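Local coordinates for cephalosporin acylase (Bacillus halodurans, PDB 2NLZ), which probably acts as an N-terminal nucleophile amidohydrolase of the gamma-glutamyltranspeptidase family, with its physiological substrate not established, at residues Arg90-Leu95 and Lys241-Cys246; Ala205-Ser210 and Gly222-Gln227; Lys299-Met304 and Pro469-Thr474. The protein carries 1 engineered substitution. One frame throughout, in Å; residues are numbered along the deposited sequence.

All three contacts are largely buried, yet they lie well out from the centre of the chain among loops, helices and a small sheet. Contacts 1 and 2 are neighbours, 18 Å apart between centres and nested along the chain, and they meet where helix 223-234 packs on helix 241-245 through K241 with D226 and L244 with A225. Contact 3 lies on the opposite side of the chain's centre, with nearest atoms about 24 Å from contact 1. Their chemistry differs: a carboxylate receives a loop N-H in contact 1, which has one exposed member, M93; a leucine meets two hydroxyl-bearing residues in contact 2; and in contact 3, whose four touching residues are all buried, a tryptophan ring packs among helix side chains.

Contact 1 (Arg90-Leu95 and Lys241-Cys246); sequences RAPMSL and KEDLAC
D243, near the start of helix 241-245, holds the backbone of M93 at the head of a type I beta turn that runs from P92 to L95. The turn closes on itself through L95 N and P92 O. M93 N, at its second position, is not used by that closure and can face the helix. Hydrogen bonding comes first. M93 N donates a hydrogen bond to D243 OD1 over 3.0 Å, meeting that oxygen on its syn side and 23° out of the carboxylate plane. OD2 takes a weak second bond from the same N-H, at 3.3 Å from M93 N, and is also hydrogen-bonded to a residue flanking the segments. Aspartate suits the place because its short side chain, with CG anti to the carbonyl carbon (chi1 -81°), brings both oxygens up to one amide. The backbone N of D243 donates to T240 OG1, just before the helix.

Packing supplies the rest. P92 lies against the carboxylate with its CB 3.6 Å from D243 OD2; as a proline it brings no amide proton to compete, and it also touches Y238. M93 is the exposed member, and of its side chain CB makes the approach. The next residue after D243, L244, packs on A225 and I228 of helix 223-234. On the turn side, M93 CB rests 3.4 Å from D243 OD1.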
loop_
_atom_site.group_PDB
_atom_site.type_symbol
_atom_site.label_atom_id
_atom_site.label_comp_id
_atom_site.label_asym_id
_atom_site.label_seq_id
_atom_site.Cartn_x
_atom_site.Cartn_y
_atom_site.Cartn_z
ATOM N N ARG D 90 -7.923 41.910 -22.578
ATOM C CA ARG D 90 -8.050 41.616 -23.999
ATOM C C ARG D 90 -6.721 41.775 -24.746
ATOM O O ARG D 90 -5.744 42.279 -24.183
ATOM C CB ARG D 90 -9.191 42.434 -24.628
ATOM C CG ARG D 90 -9.206 43.934 -24.299
ATOM C CD ARG D 90 -10.626 44.442 -24.030
ATOM N NE ARG D 90 -11.650 43.669 -24.730
ATOM C CZ ARG D 90 -12.908 43.501 -24.318
ATOM N NH1 ARG D 90 -13.740 42.766 -25.042
ATOM N NH2 ARG D 90 -13.343 44.043 -23.187
ATOM N N ALA D 91 -6.697 41.314 -25.999
ATOM C CA ALA D 91 -5.518 41.370 -26.856
ATOM C C ALA D 91 -5.256 42.795 -27.280
ATOM O O ALA D 91 -6.198 43.580 -27.405
ATOM C CB ALA D 91 -5.727 40.506 -28.086
ATOM N N PRO D 92 -3.975 43.142 -27.501
ATOM C CA PRO D 92 -3.606 44.463 -28.011
ATOM C C PRO D 92 -4.342 44.822 -29.294
ATOM O O PRO D 92 -4.624 43.944 -30.115
ATOM C CB PRO D 92 -2.112 44.326 -28.293
ATOM C CG PRO D 92 -1.658 43.303 -27.344
ATOM C CD PRO D 92 -2.784 42.311 -27.252
ATOM N N MET D 93 -4.643 46.107 -29.458
ATOM C CA MET D 93 -5.476 46.560 -30.565
ATOM C C MET D 93 -4.725 46.510 -31.895
ATOM O O MET D 93 -5.336 46.506 -32.968
ATOM C CB MET D 93 -6.014 47.961 -30.287
ATOM C CG MET D 93 -7.363 48.244 -30.927
ATOM S SD MET D 93 -8.691 47.220 -30.268
ATOM C CE MET D 93 -8.993 48.016 -28.684
ATOM N N SER D 94 -3.401 46.456 -31.817
ATOM C CA SER D 94 -2.576 46.290 -33.010
ATOM C C SER D 94 -2.256 44.817 -33.340
ATOM O O SER D 94 -1.641 44.528 -34.369
ATOM C CB SER D 94 -1.293 47.124 -32.893
ATOM O OG SER D 94 -0.636 46.897 -31.657
ATOM N N LEU D 95 -2.682 43.895 -32.476
ATOM C CA LEU D 95 -2.413 42.465 -32.668
ATOM C C LEU D 95 -3.506 41.815 -33.511
ATOM O O LEU D 95 -4.579 41.481 -33.007
ATOM C CB LEU D 95 -2.302 41.745 -31.323
ATOM C CG LEU D 95 -1.198 40.708 -31.053
ATOM C CD1 LEU D 95 -1.615 39.773 -29.922
ATOM C CD2 LEU D 95 -0.787 39.911 -32.281
ATOM N N LYS D 241 -0.151 51.963 -24.325
ATOM C CA LYS D 241 -0.776 52.721 -23.242
ATOM C C LYS D 241 -2.278 52.572 -23.316
ATOM O O LYS D 241 -2.926 52.269 -22.315
ATOM C CB LYS D 241 -0.474 54.210 -23.385
ATOM C CG LYS D 241 0.837 54.693 -22.832
ATOM C CD LYS D 241 0.988 56.176 -23.142
ATOM C CE LYS D 241 2.445 56.604 -23.181
ATOM N NZ LYS D 241 2.603 57.959 -23.783
ATOM N N GLU D 242 -2.817 52.792 -24.516
ATOM C CA GLU D 242 -4.259 52.863 -24.747
ATOM C C GLU D 242 -4.960 51.522 -24.577
ATOM O O GLU D 242 -6.154 51.480 -24.264
ATOM C CB GLU D 242 -4.556 53.460 -26.125
ATOM C CG GLU D 242 -4.266 54.951 -26.219
ATOM C CD GLU D 242 -3.540 55.318 -27.501
ATOM O OE1 GLU D 242 -4.196 55.411 -28.561
ATOM O OE2 GLU D 242 -2.307 55.517 -27.446
ATOM N N ASP D 243 -4.217 50.436 -24.783
ATOM C CA ASP D 243 -4.722 49.091 -24.523
ATOM C C ASP D 243 -4.975 48.912 -23.035
ATOM O O ASP D 243 -6.027 48.421 -22.629
ATOM C CB ASP D 243 -3.727 48.045 -25.012
ATOM C CG ASP D 243 -3.830 47.792 -26.499
ATOM O OD1 ASP D 243 -4.969 47.738 -27.011
ATOM O OD2 ASP D 243 -2.771 47.639 -27.149
ATOM N N LEU D 244 -4.003 49.328 -22.235
ATOM C CA LEU D 244 -4.110 49.294 -20.783
ATOM C C LEU D 244 -5.157 50.287 -20.283
ATOM O O LEU D 244 -5.965 49.958 -19.415
ATOM C CB LEU D 244 -2.748 49.592 -20.134
ATOM C CG LEU D 244 -1.553 48.705 -20.486
ATOM C CD1 LEU D 244 -0.230 49.290 -20.009
ATOM C CD2 LEU D 244 -1.746 47.285 -19.941
ATOM N N ALA D 245 -5.142 51.490 -20.854
ATOM C CA ALA D 245 -6.000 52.599 -20.422
ATOM C C ALA D 245 -7.493 52.284 -20.392
ATOM O O ALA D 245 -8.192 52.691 -19.462
ATOM C CB ALA D 245 -5.747 53.833 -21.272
ATOM N N CYS D 246 -7.991 51.567 -21.394
ATOM C CA CYS D 246 -9.412 51.230 -21.389
ATOM C C CYS D 246 -9.715 49.789 -20.990
ATOM O O CYS D 246 -10.770 49.250 -21.333
ATOM C CB CYS D 246 -10.140 51.663 -22.679
ATOM S SG CYS D 246 -9.413 51.156 -24.237
#

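Contact 2 (Ala205-Ser210 and Gly222-Gln227); sequences ADTLRS and GELADQ
This is a small side-chain contact between two helices close in sequence, 202-212 and 223-234, in which one leucine reaches across to two hydroxyl-bearing residues. L224 is the reaching residue. Its chi1 of -70° sets CG anti to the carbonyl carbon, and CD1 is the branch that meets both T207 and S210, which lie three residues apart and so on the same side of their helix. CD1 comes within 3.3 Å of T207 OG1 and within 3.9 Å of S210 OG, while CD2 stays 4.0 Å from T207 OG1. The T207 and L224 side chains cross at about a right angle. The two are successive long helices within the gamma-glutamyltranspeptidase family region, linked through the short helix 217-221, and G222 takes the N-cap position of the second. Short side chains, a threonine and a serine, suit a helix facing a leucine, with 7.7 Å between T207 CA and L224 CA. S210 has a polar task as well: its OG is hydrogen-bonded to S218 OG in the connecting helix, and S218 OG also accepts a weak bond from L224 N. T207 also touches I68 and T390, which lie in loops.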
loop_
_atom_site.group_PDB
_atom_site.type_symbol
_atom_site.label_atom_id
_atom_site.label_comp_id
_atom_site.label_asym_id
_atom_site.label_seq_id
_atom_site.Cartn_x
_atom_site.Cartn_y
_atom_site.Cartn_z
ATOM N N ALA D 205 8.111 45.267 -4.761
ATOM C CA ALA D 205 7.680 46.152 -3.686
ATOM C C ALA D 205 7.205 47.521 -4.191
ATOM O O ALA D 205 6.109 47.965 -3.827
ATOM C CB ALA D 205 8.789 46.322 -2.686
ATOM N N ASP D 206 8.028 48.163 -5.028
ATOM C CA ASP D 206 7.749 49.496 -5.576
ATOM C C ASP D 206 6.436 49.542 -6.343
ATOM O O ASP D 206 5.599 50.430 -6.128
ATOM C CB ASP D 206 8.891 49.956 -6.495
ATOM C CG ASP D 206 10.173 50.264 -5.733
ATOM O OD1 ASP D 206 10.104 50.497 -4.508
ATOM O OD2 ASP D 206 11.252 50.267 -6.363
ATOM N N THR D 207 6.260 48.571 -7.229
ATOM C CA THR D 207 5.083 48.551 -8.075
ATOM C C THR D 207 3.812 48.184 -7.297
ATOM O O THR D 207 2.743 48.745 -7.557
ATOM C CB THR D 207 5.287 47.680 -9.336
ATOM O OG1 THR D 207 4.068 47.614 -10.075
ATOM C CG2 THR D 207 5.681 46.308 -8.970
ATOM N N LEU D 208 3.932 47.286 -6.322
ATOM C CA LEU D 208 2.786 46.958 -5.484
ATOM C C LEU D 208 2.374 48.160 -4.657
ATOM O O LEU D 208 1.189 48.437 -4.520
ATOM C CB LEU D 208 3.055 45.758 -4.587
ATOM C CG LEU D 208 2.972 44.396 -5.275
ATOM C CD1 LEU D 208 3.465 43.314 -4.330
ATOM C CD2 LEU D 208 1.567 44.071 -5.784
ATOM N N ARG D 209 3.356 48.891 -4.141
ATOM C CA ARG D 209 3.089 50.154 -3.466
ATOM C C ARG D 209 2.432 51.155 -4.432
ATOM O O ARG D 209 1.494 51.857 -4.060
ATOM C CB ARG D 209 4.371 50.717 -2.847
ATOM C CG ARG D 209 4.163 51.881 -1.893
ATOM C CD ARG D 209 4.958 51.703 -0.602
ATOM N NE ARG D 209 6.275 51.110 -0.837
ATOM C CZ ARG D 209 7.052 50.579 0.106
ATOM N NH1 ARG D 209 6.662 50.556 1.375
ATOM N NH2 ARG D 209 8.225 50.062 -0.225
ATOM N N SER D 210 2.895 51.187 -5.678
ATOM C CA SER D 210 2.365 52.140 -6.635
ATOM C C SER D 210 0.909 51.849 -6.979
ATOM O O SER D 210 0.149 52.780 -7.233
ATOM C CB SER D 210 3.229 52.205 -7.900
ATOM O OG SER D 210 2.821 53.263 -8.762
ATOM N N GLY D 222 -1.606 55.287 -15.761
ATOM C CA GLY D 222 -0.725 56.095 -14.935
ATOM C C GLY D 222 0.723 55.872 -15.301
ATOM O O GLY D 222 1.040 55.586 -16.458
ATOM N N GLU D 223 1.598 55.986 -14.305
ATOM C CA GLU D 223 3.042 55.967 -14.531
ATOM C C GLU D 223 3.607 54.596 -14.924
ATOM O O GLU D 223 4.501 54.506 -15.765
ATOM C CB GLU D 223 3.784 56.513 -13.308
ATOM C CG GLU D 223 5.081 57.223 -13.672
ATOM C CD GLU D 223 6.271 56.693 -12.906
ATOM O OE1 GLU D 223 6.327 56.894 -11.675
ATOM O OE2 GLU D 223 7.150 56.079 -13.544
ATOM N N LEU D 224 3.092 53.538 -14.306
ATOM C CA LEU D 224 3.519 52.184 -14.630
ATOM C C LEU D 224 3.093 51.832 -16.039
ATOM O O LEU D 224 3.858 51.232 -16.790
ATOM C CB LEU D 224 2.946 51.177 -13.641
ATOM C CG LEU D 224 3.505 51.229 -12.224
ATOM C CD1 LEU D 224 2.646 50.360 -11.306
ATOM C CD2 LEU D 224 4.989 50.833 -12.183
ATOM N N ALA D 225 1.878 52.233 -16.398
ATOM C CA ALA D 225 1.378 52.088 -17.762
ATOM C C ALA D 225 2.359 52.636 -18.789
ATOM O O ALA D 225 2.564 52.015 -19.833
ATOM C CB ALA D 225 0.035 52.775 -17.913
ATOM N N ASP D 226 2.954 53.792 -18.483
ATOM C CA ASP D 226 3.956 54.420 -19.346
ATOM C C ASP D 226 5.245 53.604 -19.441
ATOM O O ASP D 226 5.837 53.502 -20.517
ATOM C CB ASP D 226 4.273 55.838 -18.867
ATOM C CG ASP D 226 3.116 56.793 -19.060
ATOM O OD1 ASP D 226 3.106 57.836 -18.386
ATOM O OD2 ASP D 226 2.216 56.514 -19.877
ATOM N N GLN D 227 5.674 53.029 -18.316
ATOM C CA GLN D 227 6.874 52.189 -18.284
ATOM C C GLN D 227 6.675 50.890 -19.042
ATOM O O GLN D 227 7.602 50.387 -19.676
ATOM C CB GLN D 227 7.264 51.866 -16.850
ATOM C CG GLN D 227 7.907 53.011 -16.119
ATOM C CD GLN D 227 8.513 52.582 -14.801
ATOM O OE1 GLN D 227 8.199 53.143 -13.753
ATOM N NE2 GLN D 227 9.384 51.577 -14.844
#

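Contact 3 (Lys299-Met304 and Pro469-Thr474); sequences KQIEAM and PRWQWT
Helix 294-314 lies over an edge strand, 471-473, of a small mixed sheet, three-stranded within this chain, and the indole of W471 packs between them. Across it stand I301, M304 and Q300, each using a different part of the ring. I301 covers one face: its CG1 lies 3.8 Å from the centroid of the W471 six-membered ring and 15° off the normal, a CH-pi contact. An aliphatic side chain suits the task, since its CG1 methylene offers C-H groups to the ring and it has no polar atom to bury. M304 comes instead to the rim, where its CB is 3.8 Å from W471 CH2 and its CG lies in the ring plane.

The one polar atom of the indole is met by Q300. W471 NE1 donates to Q300 OE1 over 3.3 Å, but the bond is bent (139° at the hydrogen): the donor stands above the carbonyl plane, away from the lone pairs, and OE1 is itself tilted out of the W471 ring plane. Glutamine can do this because its chain runs extended beyond CG, carrying the amide past the five-membered ring at a steep tilt to it, while CB touches W471 CZ2 at 3.7 Å. Helix 444-457 borders the same ring through Q446 and M449, and its Q450 NE2 bonds W471 O. P469 touches Y12 of the second subunit.

The helix and strand axes run 30° from parallel, 9.2 Å apart at their closest. W471 and W473 point to the helix and Q472 points away, the alternation characteristic of a beta strand with one side packed under a helix.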
loop_
_atom_site.group_PDB
_atom_site.type_symbol
_atom_site.label_atom_id
_atom_site.label_comp_id
_atom_site.label_asym_id
_atom_site.label_seq_id
_atom_site.Cartn_x
_atom_site.Cartn_y
_atom_site.Cartn_z
ATOM N N LYS D 299 -17.235 6.481 -16.972
ATOM C CA LYS D 299 -18.233 7.514 -17.242
ATOM C C LYS D 299 -17.673 8.926 -16.992
ATOM O O LYS D 299 -17.871 9.818 -17.822
ATOM C CB LYS D 299 -19.517 7.254 -16.453
ATOM C CG LYS D 299 -20.281 6.020 -16.917
ATOM C CD LYS D 299 -21.274 5.558 -15.855
ATOM C CE LYS D 299 -22.079 4.365 -16.328
ATOM N NZ LYS D 299 -22.933 3.854 -15.224
ATOM N N GLN D 300 -16.958 9.112 -15.875
ATOM C CA GLN D 300 -16.252 10.367 -15.611
ATOM C C GLN D 300 -15.451 10.764 -16.839
ATOM O O GLN D 300 -15.752 11.776 -17.467
ATOM C CB GLN D 300 -15.289 10.248 -14.420
ATOM C CG GLN D 300 -15.927 10.283 -13.050
ATOM C CD GLN D 300 -14.907 10.286 -11.914
ATOM O OE1 GLN D 300 -14.010 9.457 -11.882
ATOM N NE2 GLN D 300 -15.058 11.212 -10.972
ATOM N N ILE D 301 -14.456 9.941 -17.179
ATOM C CA ILE D 301 -13.500 10.199 -18.275
ATOM C C ILE D 301 -14.181 10.408 -19.641
ATOM O O ILE D 301 -13.821 11.322 -20.388
ATOM C CB ILE D 301 -12.407 9.074 -18.362
ATOM C CG1 ILE D 301 -11.524 9.079 -17.117
ATOM C CG2 ILE D 301 -11.511 9.234 -19.577
ATOM C CD1 ILE D 301 -10.815 7.759 -16.855
ATOM N N GLU D 302 -15.182 9.588 -19.951
ATOM C CA GLU D 302 -15.898 9.741 -21.218
ATOM C C GLU D 302 -16.675 11.048 -21.331
ATOM O O GLU D 302 -16.575 11.733 -22.349
ATOM C CB GLU D 302 -16.807 8.549 -21.476
ATOM C CG GLU D 302 -16.065 7.232 -21.648
ATOM C CD GLU D 302 -15.240 7.153 -22.926
ATOM O OE1 GLU D 302 -14.158 7.782 -23.008
ATOM O OE2 GLU D 302 -15.675 6.426 -23.844
ATOM N N ALA D 303 -17.427 11.386 -20.281
ATOM C CA ALA D 303 -18.198 12.636 -20.211
ATOM C C ALA D 303 -17.294 13.851 -20.332
ATOM O O ALA D 303 -17.571 14.786 -21.092
ATOM C CB ALA D 303 -19.004 12.703 -18.913
ATOM N N MET D 304 -16.198 13.822 -19.583
ATOM C CA MET D 304 -15.222 14.894 -19.630
ATOM C C MET D 304 -14.729 15.079 -21.051
ATOM O O MET D 304 -14.683 16.201 -21.547
ATOM C CB MET D 304 -14.053 14.621 -18.674
ATOM C CG MET D 304 -12.972 15.708 -18.645
ATOM S SD MET D 304 -13.615 17.397 -18.582
ATOM C CE MET D 304 -14.386 17.430 -16.966
ATOM N N PRO D 469 -6.740 10.102 -5.532
ATOM C CA PRO D 469 -5.933 9.952 -6.748
ATOM C C PRO D 469 -6.651 10.526 -7.953
ATOM O O PRO D 469 -7.883 10.494 -8.005
ATOM C CB PRO D 469 -5.784 8.437 -6.895
ATOM C CG PRO D 469 -6.899 7.850 -6.060
ATOM C CD PRO D 469 -7.055 8.798 -4.919
ATOM N N ARG D 470 -5.887 11.050 -8.904
ATOM C CA ARG D 470 -6.468 11.814 -9.994
ATOM C C ARG D 470 -6.139 11.268 -11.360
ATOM O O ARG D 470 -5.072 10.715 -11.584
ATOM C CB ARG D 470 -6.047 13.281 -9.911
ATOM C CG ARG D 470 -6.697 14.039 -8.754
ATOM C CD ARG D 470 -6.062 15.396 -8.565
ATOM N NE ARG D 470 -6.361 15.969 -7.260
ATOM C CZ ARG D 470 -5.660 16.949 -6.688
ATOM N NH1 ARG D 470 -4.607 17.468 -7.313
ATOM N NH2 ARG D 470 -6.010 17.409 -5.482
ATOM N N TRP D 471 -7.084 11.430 -12.275
ATOM C CA TRP D 471 -6.859 11.141 -13.674
ATOM C C TRP D 471 -6.952 12.438 -14.462
ATOM O O TRP D 471 -7.562 13.407 -13.994
ATOM C CB TRP D 471 -7.910 10.154 -14.182
ATOM C CG TRP D 471 -9.298 10.619 -13.920
ATOM C CD1 TRP D 471 -10.085 10.297 -12.846
ATOM C CD2 TRP D 471 -10.070 11.513 -14.734
ATOM N NE1 TRP D 471 -11.296 10.934 -12.947
ATOM C CE2 TRP D 471 -11.309 11.687 -14.094
ATOM C CE3 TRP D 471 -9.830 12.179 -15.938
ATOM C CZ2 TRP D 471 -12.303 12.504 -14.619
ATOM C CZ3 TRP D 471 -10.821 12.999 -16.456
ATOM C CH2 TRP D 471 -12.040 13.152 -15.801
ATOM N N GLN D 472 -6.345 12.456 -15.650
ATOM C CA GLN D 472 -6.581 13.536 -16.607
ATOM C C GLN D 472 -6.420 13.115 -18.058
ATOM O O GLN D 472 -5.441 12.471 -18.419
ATOM C CB GLN D 472 -5.746 14.780 -16.300
ATOM C CG GLN D 472 -4.272 14.709 -16.601
ATOM C CD GLN D 472 -3.641 16.082 -16.555
ATOM O OE1 GLN D 472 -4.150 17.032 -17.158
ATOM N NE2 GLN D 472 -2.538 16.203 -15.828
ATOM N N TRP D 473 -7.403 13.484 -18.878
ATOM C CA TRP D 473 -7.382 13.214 -20.316
ATOM C C TRP D 473 -6.537 14.254 -21.058
ATOM O O TRP D 473 -6.616 15.441 -20.758
ATOM C CB TRP D 473 -8.815 13.216 -20.856
ATOM C CG TRP D 473 -8.909 13.347 -22.326
ATOM C CD1 TRP D 473 -8.804 12.351 -23.238
ATOM C CD2 TRP D 473 -9.124 14.547 -23.061
ATOM N NE1 TRP D 473 -8.946 12.849 -24.504
ATOM C CE2 TRP D 473 -9.141 14.201 -24.423
ATOM C CE3 TRP D 473 -9.298 15.883 -22.700
ATOM C CZ2 TRP D 473 -9.328 15.144 -25.431
ATOM C CZ3 TRP D 473 -9.487 16.820 -23.703
ATOM C CH2 TRP D 473 -9.498 16.445 -25.053
ATOM N N THR D 474 -5.742 13.807 -22.029
ATOM C CA THR D 474 -4.924 14.721 -22.842
ATOM C C THR D 474 -5.303 14.769 -24.331
ATOM O O THR D 474 -5.792 15.794 -24.806
ATOM C CB THR D 474 -3.404 14.422 -22.732
ATOM O OG1 THR D 474 -3.137 13.079 -23.169
ATOM C CG2 THR D 474 -2.907 14.618 -21.304
#